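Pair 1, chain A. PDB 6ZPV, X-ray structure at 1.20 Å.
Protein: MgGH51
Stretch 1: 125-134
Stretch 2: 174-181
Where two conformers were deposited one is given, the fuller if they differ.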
# COMPACT_ATOMS: atom_id res chain seq x y z
N SER A 125 31.08 13.82 33.61
CA SER A 125 31.18 15.31 33.55
C SER A 125 31.07 15.84 32.11
O SER A 125 31.26 17.05 31.89
CB SER A 125 32.47 15.77 34.13
OG SER A 125 33.58 15.22 33.42
N PHE A 126 30.65 15.03 31.14
CA PHE A 126 30.51 15.55 29.76
C PHE A 126 29.66 16.80 29.78
O PHE A 126 28.56 16.85 30.36
CB PHE A 126 29.85 14.49 28.85
CG PHE A 126 29.67 15.01 27.45
CD1 PHE A 126 30.76 15.04 26.58
CD2 PHE A 126 28.48 15.53 27.00
CE1 PHE A 126 30.63 15.58 25.31
CE2 PHE A 126 28.34 16.05 25.73
CZ PHE A 126 29.42 16.07 24.88
N SER A 127 30.05 17.75 28.94
CA SER A 127 29.24 18.96 28.68
C SER A 127 29.51 19.41 27.25
O SER A 127 30.66 19.70 26.90
CB SER A 127 29.56 20.06 29.64
OG SER A 127 28.85 21.24 29.43
N GLY A 128 28.49 19.40 26.42
CA GLY A 128 28.71 19.78 25.00
C GLY A 128 27.45 19.65 24.19
O GLY A 128 26.42 19.14 24.71
N ALA A 129 27.51 20.10 22.96
CA ALA A 129 26.35 20.04 22.04
C ALA A 129 26.24 18.65 21.42
O ALA A 129 27.24 18.07 21.00
CB ALA A 129 26.56 21.05 20.92
N LEU A 130 24.99 18.20 21.30
CA LEU A 130 24.61 17.03 20.48
C LEU A 130 24.06 17.63 19.20
O LEU A 130 23.07 18.44 19.26
CB LEU A 130 23.59 16.23 21.28
CG LEU A 130 22.92 14.99 20.69
CD1 LEU A 130 22.23 15.16 19.37
CD2 LEU A 130 23.68 13.70 20.79
N THR A 131 24.65 17.32 18.06
CA THR A 131 24.24 17.83 16.76
C THR A 131 23.54 16.69 16.00
O THR A 131 24.02 15.57 15.95
CB THR A 131 25.43 18.35 15.97
OG1 THR A 131 26.03 19.41 16.74
CG2 THR A 131 25.04 18.95 14.63
N VAL A 132 22.42 17.01 15.37
CA VAL A 132 21.76 16.10 14.42
C VAL A 132 21.70 16.82 13.06
O VAL A 132 21.73 18.07 12.99
CB VAL A 132 20.37 15.66 14.88
CG1 VAL A 132 20.43 15.07 16.26
CG2 VAL A 132 19.31 16.74 14.80
N GLY A 133 21.58 16.06 12.00
CA GLY A 133 21.52 16.70 10.68
C GLY A 133 21.43 15.75 9.55
O GLY A 133 21.18 14.54 9.69
N LEU A 134 21.54 16.34 8.35
CA LEU A 134 21.59 15.63 7.08
C LEU A 134 22.94 15.97 6.39
O LEU A 134 23.31 17.14 6.41
CB LEU A 134 20.40 16.02 6.20
CG LEU A 134 19.08 15.44 6.66
CD1 LEU A 134 17.91 16.28 6.12
CD2 LEU A 134 18.95 13.99 6.19
N ASN A 174 22.36 10.66 0.48
CA ASN A 174 22.50 11.45 1.71
C ASN A 174 22.11 10.58 2.92
O ASN A 174 21.37 9.61 2.76
CB ASN A 174 21.59 12.67 1.66
CG ASN A 174 21.68 13.38 0.33
OD1 ASN A 174 22.78 13.87 -0.00
ND2 ASN A 174 20.60 13.40 -0.45
N SER A 175 22.59 10.99 4.09
CA SER A 175 22.34 10.28 5.35
C SER A 175 21.97 11.25 6.47
O SER A 175 22.38 12.43 6.47
CB SER A 175 23.54 9.49 5.76
OG SER A 175 23.80 8.40 4.90
N PHE A 176 21.17 10.75 7.40
CA PHE A 176 20.98 11.40 8.69
C PHE A 176 22.22 11.17 9.55
O PHE A 176 22.85 10.10 9.45
CB PHE A 176 19.78 10.77 9.36
CG PHE A 176 19.48 11.22 10.76
CD1 PHE A 176 19.02 12.52 10.99
CD2 PHE A 176 19.64 10.38 11.84
CE1 PHE A 176 18.74 12.99 12.26
CE2 PHE A 176 19.31 10.84 13.14
CZ PHE A 176 18.89 12.12 13.35
N PHE A 177 22.58 12.14 10.38
CA PHE A 177 23.72 11.97 11.28
C PHE A 177 23.39 12.50 12.67
O PHE A 177 22.54 13.41 12.86
CB PHE A 177 24.99 12.67 10.76
CG PHE A 177 25.01 14.18 10.78
CD1 PHE A 177 25.31 14.87 11.93
CD2 PHE A 177 24.74 14.89 9.62
CE1 PHE A 177 25.36 16.26 11.90
CE2 PHE A 177 24.81 16.27 9.60
CZ PHE A 177 25.14 16.98 10.78
N VAL A 178 24.13 11.96 13.63
CA VAL A 178 24.21 12.42 15.03
C VAL A 178 25.68 12.50 15.37
O VAL A 178 26.41 11.51 15.16
CB VAL A 178 23.49 11.46 15.98
CG1 VAL A 178 23.63 11.91 17.42
CG2 VAL A 178 22.03 11.29 15.59
N THR A 179 26.16 13.63 15.86
CA THR A 179 27.57 13.78 16.29
C THR A 179 27.65 14.52 17.61
O THR A 179 26.82 15.39 17.94
CB THR A 179 28.41 14.47 15.22
OG1 THR A 179 27.96 15.79 14.95
CG2 THR A 179 28.50 13.69 13.95
N ILE A 180 28.78 14.29 18.27
CA ILE A 180 29.29 15.20 19.33
C ILE A 180 30.73 15.56 18.95
O ILE A 180 31.37 14.94 18.08
CB ILE A 180 29.19 14.55 20.73
CG1 ILE A 180 30.06 13.30 20.88
CG2 ILE A 180 27.77 14.30 21.13
CD1 ILE A 180 30.09 12.75 22.29
N ASP A 181 31.27 16.53 19.64
CA ASP A 181 32.66 16.93 19.51
C ASP A 181 33.51 15.85 20.16
O ASP A 181 33.39 15.55 21.36
CB ASP A 181 32.87 18.30 20.14
CG ASP A 181 34.25 18.84 19.99
OD1 ASP A 181 35.20 18.17 20.44
OD2 ASP A 181 34.40 19.99 19.48
O HOH W 1 29.86 17.86 21.82

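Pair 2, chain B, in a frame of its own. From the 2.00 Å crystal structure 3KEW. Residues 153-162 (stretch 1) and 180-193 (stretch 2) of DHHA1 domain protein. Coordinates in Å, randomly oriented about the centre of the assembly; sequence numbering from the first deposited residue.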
# COMPACT_ATOMS: atom_id res chain seq x y z
N ASN B 153 -11.16 -7.29 -13.89
CA ASN B 153 -9.98 -6.43 -14.08
C ASN B 153 -10.25 -4.92 -14.10
O ASN B 153 -10.00 -4.25 -15.09
CB ASN B 153 -9.16 -6.85 -15.31
CG ASN B 153 -7.73 -6.35 -15.26
OD1 ASN B 153 -7.31 -5.70 -14.30
ND2 ASN B 153 -6.95 -6.66 -16.30
N LEU B 154 -10.75 -4.40 -12.98
CA LEU B 154 -11.04 -2.96 -12.91
C LEU B 154 -9.76 -2.17 -12.77
O LEU B 154 -8.78 -2.64 -12.17
CB LEU B 154 -12.00 -2.65 -11.76
CG LEU B 154 -13.26 -3.48 -11.58
CD1 LEU B 154 -14.01 -3.01 -10.35
CD2 LEU B 154 -14.15 -3.43 -12.82
N GLU B 155 -9.75 -0.97 -13.35
CA GLU B 155 -8.64 -0.04 -13.22
C GLU B 155 -8.59 0.49 -11.78
O GLU B 155 -9.62 0.82 -11.19
CB GLU B 155 -8.82 1.13 -14.20
CG GLU B 155 -7.60 2.04 -14.32
CD GLU B 155 -7.89 3.33 -15.07
OE1 GLU B 155 -9.05 3.59 -15.44
OE2 GLU B 155 -6.93 4.11 -15.28
N VAL B 156 -7.38 0.53 -11.21
CA VAL B 156 -7.15 1.15 -9.91
C VAL B 156 -6.26 2.38 -10.10
O VAL B 156 -5.06 2.25 -10.35
CB VAL B 156 -6.52 0.15 -8.90
CG1 VAL B 156 -6.41 0.80 -7.52
CG2 VAL B 156 -7.34 -1.14 -8.81
N LYS B 157 -6.84 3.57 -9.99
CA LYS B 157 -6.08 4.82 -10.14
C LYS B 157 -5.57 5.38 -8.81
O LYS B 157 -6.34 5.56 -7.87
CB LYS B 157 -6.93 5.88 -10.85
CG LYS B 157 -7.54 5.41 -12.16
CD LYS B 157 -8.07 6.56 -13.02
CE LYS B 157 -9.44 7.05 -12.56
NZ LYS B 157 -10.07 7.96 -13.56
N SER B 158 -4.26 5.61 -8.74
CA SER B 158 -3.64 6.33 -7.62
C SER B 158 -3.14 7.70 -8.07
O SER B 158 -2.29 7.80 -8.96
CB SER B 158 -2.48 5.53 -7.01
OG SER B 158 -2.94 4.31 -6.48
N TYR B 159 -3.67 8.75 -7.47
CA TYR B 159 -3.36 10.12 -7.90
C TYR B 159 -3.42 11.14 -6.76
O TYR B 159 -4.09 10.92 -5.75
CB TYR B 159 -4.25 10.55 -9.09
CG TYR B 159 -5.74 10.43 -8.88
CD1 TYR B 159 -6.51 11.54 -8.52
CD2 TYR B 159 -6.40 9.21 -9.06
CE1 TYR B 159 -7.89 11.44 -8.34
CE2 TYR B 159 -7.77 9.09 -8.87
CZ TYR B 159 -8.51 10.21 -8.52
OH TYR B 159 -9.88 10.07 -8.34
N ALA B 160 -2.69 12.24 -6.92
CA ALA B 160 -2.79 13.37 -6.01
C ALA B 160 -3.50 14.48 -6.75
O ALA B 160 -2.88 15.17 -7.57
CB ALA B 160 -1.40 13.80 -5.56
N PRO B 161 -4.82 14.64 -6.51
CA PRO B 161 -5.61 15.65 -7.21
C PRO B 161 -5.10 17.07 -6.99
O PRO B 161 -4.67 17.41 -5.88
CB PRO B 161 -7.01 15.52 -6.58
CG PRO B 161 -7.05 14.20 -5.96
CD PRO B 161 -5.64 13.88 -5.55
N SER B 162 -5.13 17.86 -8.05
CA SER B 162 -4.97 19.30 -7.96
C SER B 162 -6.14 19.87 -7.18
O SER B 162 -7.25 19.33 -7.22
CB SER B 162 -4.93 19.91 -9.36
OG SER B 162 -4.90 21.32 -9.30
N GLU B 180 -0.04 18.28 4.24
CA GLU B 180 0.35 17.34 3.18
C GLU B 180 -0.71 17.28 2.08
O GLU B 180 -1.87 17.66 2.29
CB GLU B 180 0.53 15.94 3.77
CG GLU B 180 1.34 15.89 5.05
CD GLU B 180 0.97 14.71 5.93
OE1 GLU B 180 0.72 13.61 5.39
OE2 GLU B 180 0.95 14.88 7.17
N GLU B 181 -0.30 16.82 0.90
CA GLU B 181 -1.24 16.63 -0.21
C GLU B 181 -2.09 15.38 -0.01
O GLU B 181 -1.61 14.35 0.48
CB GLU B 181 -0.51 16.59 -1.56
CG GLU B 181 0.69 15.65 -1.62
CD GLU B 181 0.93 15.09 -3.01
OE1 GLU B 181 1.11 13.86 -3.13
OE2 GLU B 181 0.94 15.88 -3.99
N ILE B 182 -3.37 15.48 -0.37
CA ILE B 182 -4.28 14.34 -0.34
C ILE B 182 -4.01 13.44 -1.55
O ILE B 182 -4.02 13.91 -2.70
CB ILE B 182 -5.78 14.80 -0.28
CG1 ILE B 182 -6.15 15.31 1.11
CG2 ILE B 182 -6.74 13.68 -0.65
CD1 ILE B 182 -6.23 16.82 1.23
N ARG B 183 -3.71 12.17 -1.29
CA ARG B 183 -3.66 11.16 -2.36
C ARG B 183 -4.99 10.40 -2.36
O ARG B 183 -5.58 10.15 -1.31
CB ARG B 183 -2.53 10.15 -2.16
CG ARG B 183 -1.20 10.71 -1.68
CD ARG B 183 -0.18 10.72 -2.77
NE ARG B 183 -0.22 9.54 -3.65
CZ ARG B 183 0.18 9.56 -4.91
NH1 ARG B 183 0.67 10.68 -5.43
NH2 ARG B 183 0.11 8.47 -5.66
N ILE B 184 -5.43 10.03 -3.56
CA ILE B 184 -6.67 9.27 -3.73
C ILE B 184 -6.35 7.93 -4.40
O ILE B 184 -5.55 7.87 -5.33
CB ILE B 184 -7.69 10.08 -4.58
CG1 ILE B 184 -8.17 11.34 -3.83
CG2 ILE B 184 -8.86 9.22 -5.04
CD1 ILE B 184 -9.06 11.09 -2.59
N VAL B 185 -6.94 6.85 -3.88
CA VAL B 185 -6.93 5.55 -4.54
C VAL B 185 -8.35 5.17 -4.93
O VAL B 185 -9.23 5.07 -4.07
CB VAL B 185 -6.32 4.44 -3.67
CG1 VAL B 185 -6.45 3.08 -4.37
CG2 VAL B 185 -4.86 4.75 -3.38
N GLU B 186 -8.57 4.98 -6.23
CA GLU B 186 -9.90 4.77 -6.78
C GLU B 186 -9.99 3.44 -7.52
O GLU B 186 -9.33 3.26 -8.55
CB GLU B 186 -10.26 5.91 -7.72
CG GLU B 186 -11.62 5.78 -8.41
CD GLU B 186 -11.87 6.87 -9.44
OE1 GLU B 186 -11.03 7.79 -9.56
OE2 GLU B 186 -12.91 6.82 -10.13
N ILE B 187 -10.81 2.52 -7.02
CA ILE B 187 -11.15 1.32 -7.79
C ILE B 187 -12.29 1.71 -8.73
O ILE B 187 -13.43 1.87 -8.30
CB ILE B 187 -11.54 0.13 -6.88
CG1 ILE B 187 -10.41 -0.16 -5.88
CG2 ILE B 187 -11.88 -1.11 -7.75
CD1 ILE B 187 -10.75 -1.17 -4.78
N VAL B 188 -11.96 1.90 -10.01
CA VAL B 188 -12.88 2.51 -10.98
C VAL B 188 -14.20 1.75 -11.09
O VAL B 188 -14.23 0.58 -11.49
CB VAL B 188 -12.23 2.72 -12.38
CG1 VAL B 188 -13.24 3.25 -13.39
CG2 VAL B 188 -11.04 3.68 -12.28
N GLY B 189 -15.28 2.42 -10.70
CA GLY B 189 -16.62 1.85 -10.72
C GLY B 189 -17.09 1.31 -9.38
O GLY B 189 -18.29 1.06 -9.20
N LEU B 190 -16.16 1.14 -8.45
CA LEU B 190 -16.49 0.55 -7.15
C LEU B 190 -16.30 1.48 -5.96
O LEU B 190 -17.24 1.71 -5.20
CB LEU B 190 -15.71 -0.76 -6.94
CG LEU B 190 -15.94 -1.50 -5.62
CD1 LEU B 190 -17.29 -2.22 -5.60
CD2 LEU B 190 -14.82 -2.48 -5.37
N ASP B 191 -15.09 2.01 -5.80
CA ASP B 191 -14.69 2.68 -4.56
C ASP B 191 -13.69 3.82 -4.81
O ASP B 191 -12.97 3.81 -5.80
CB ASP B 191 -14.09 1.65 -3.59
CG ASP B 191 -14.45 1.92 -2.13
OD1 ASP B 191 -15.54 2.46 -1.85
OD2 ASP B 191 -13.63 1.56 -1.26
N LEU B 192 -13.68 4.79 -3.90
CA LEU B 192 -12.80 5.96 -3.99
C LEU B 192 -12.52 6.42 -2.57
O LEU B 192 -13.41 6.95 -1.90
CB LEU B 192 -13.49 7.07 -4.77
CG LEU B 192 -12.78 8.33 -5.28
CD1 LEU B 192 -13.67 9.00 -6.30
CD2 LEU B 192 -12.48 9.32 -4.16
N ASN B 193 -11.30 6.20 -2.14
CA ASN B 193 -10.87 6.58 -0.74
C ASN B 193 -9.48 7.34 -0.73
O ASN B 193 -8.59 7.05 -1.49
CB ASN B 193 -10.74 5.33 0.14
CG ASN B 193 -11.98 4.46 0.15
OD1 ASN B 193 -12.90 4.67 0.94
ND2 ASN B 193 -12.00 3.47 -0.73
O HOH W 2 -11.08 9.80 -11.32

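Both pairs are two-stranded antiparallel ladders whose backbones superpose with an RMSD of 0.7 Å over 14 central residues. The strand axes run at 175° in pair 1 and 168° in pair 2, approaching to 4.6 and 4.7 Å. Val A132 and Val A178, a non-hydrogen-bonded pair, fall on Ser B158 and Val B185. The hydrogen-bonded pairs beside them match as well: Thr A131 with Thr A179 corresponds to Lys B157 with Glu B186, and Gly A133 with Phe A177 to Tyr B159 with Ile B184. Each closes a two-bond ring. Thr A131 N to Thr A179 O and Thr A179 N to Thr A131 O are both 2.9 Å, and in pair 2 Lys B157 N to Glu B186 O is 2.9 Å and Glu B186 N to Lys B157 O 2.8 Å. Between these rings the alpha carbons also face carbonyls, as in the contacts of Val A132 CA with Phe A177 O (3.2 Å) and Ser B158 CA with Ile B184 O (3.4 Å).

The clearest difference lies at Gly A133 and Tyr B159, where the aromatic ring changes strands. In pair 1 the ring of Phe A177, with chi1 in p, folds across the bare glycine, placing Gly A133 CA 3.7 Å from the Phe A177 ring centroid, over its face. A beta carbon on Gly A133 would lie 2.5 Å from Phe A177 CZ, a clash. In pair 2 Tyr B159, also p, supplies the ring from the first strand and covers Ile B184, whose CB sits 4.2 Å from the Tyr B159 centroid. Either way, one ring lies across the neighbouring strand.

The same face continues differently. The edge of the Phe A177 ring meets a methyl, with Thr A131 CG2 3.8 Å from Phe A177 CE1. The tyrosine instead ends in a hydroxyl that donates a hydrogen bond from Tyr B159 OH to Glu B186 OE1 (2.8 Å). That carboxylate is too far from Lys B157 for a salt bridge, Lys B157 NZ to Glu B186 OE1 being 4.1 Å, but water 2 links them, accepting from Lys B157 NZ at 3.1 Å and donating to Glu B186 OE1 at 2.7 Å.

On the opposite face pair 1 is apolar: Leu A130 CD2 reaches Val A178 CG1 at 3.8 Å, and Val A132 CB lies 4.1 Å from Phe A176 CE1. Pair 2 keeps an aliphatic contact, Val B156 CG1 to Val B185 CG1 at 3.9 Å, but places the smaller Ser B158 at the matching valine position, its OG 3.7 Å from Val B185 CG2.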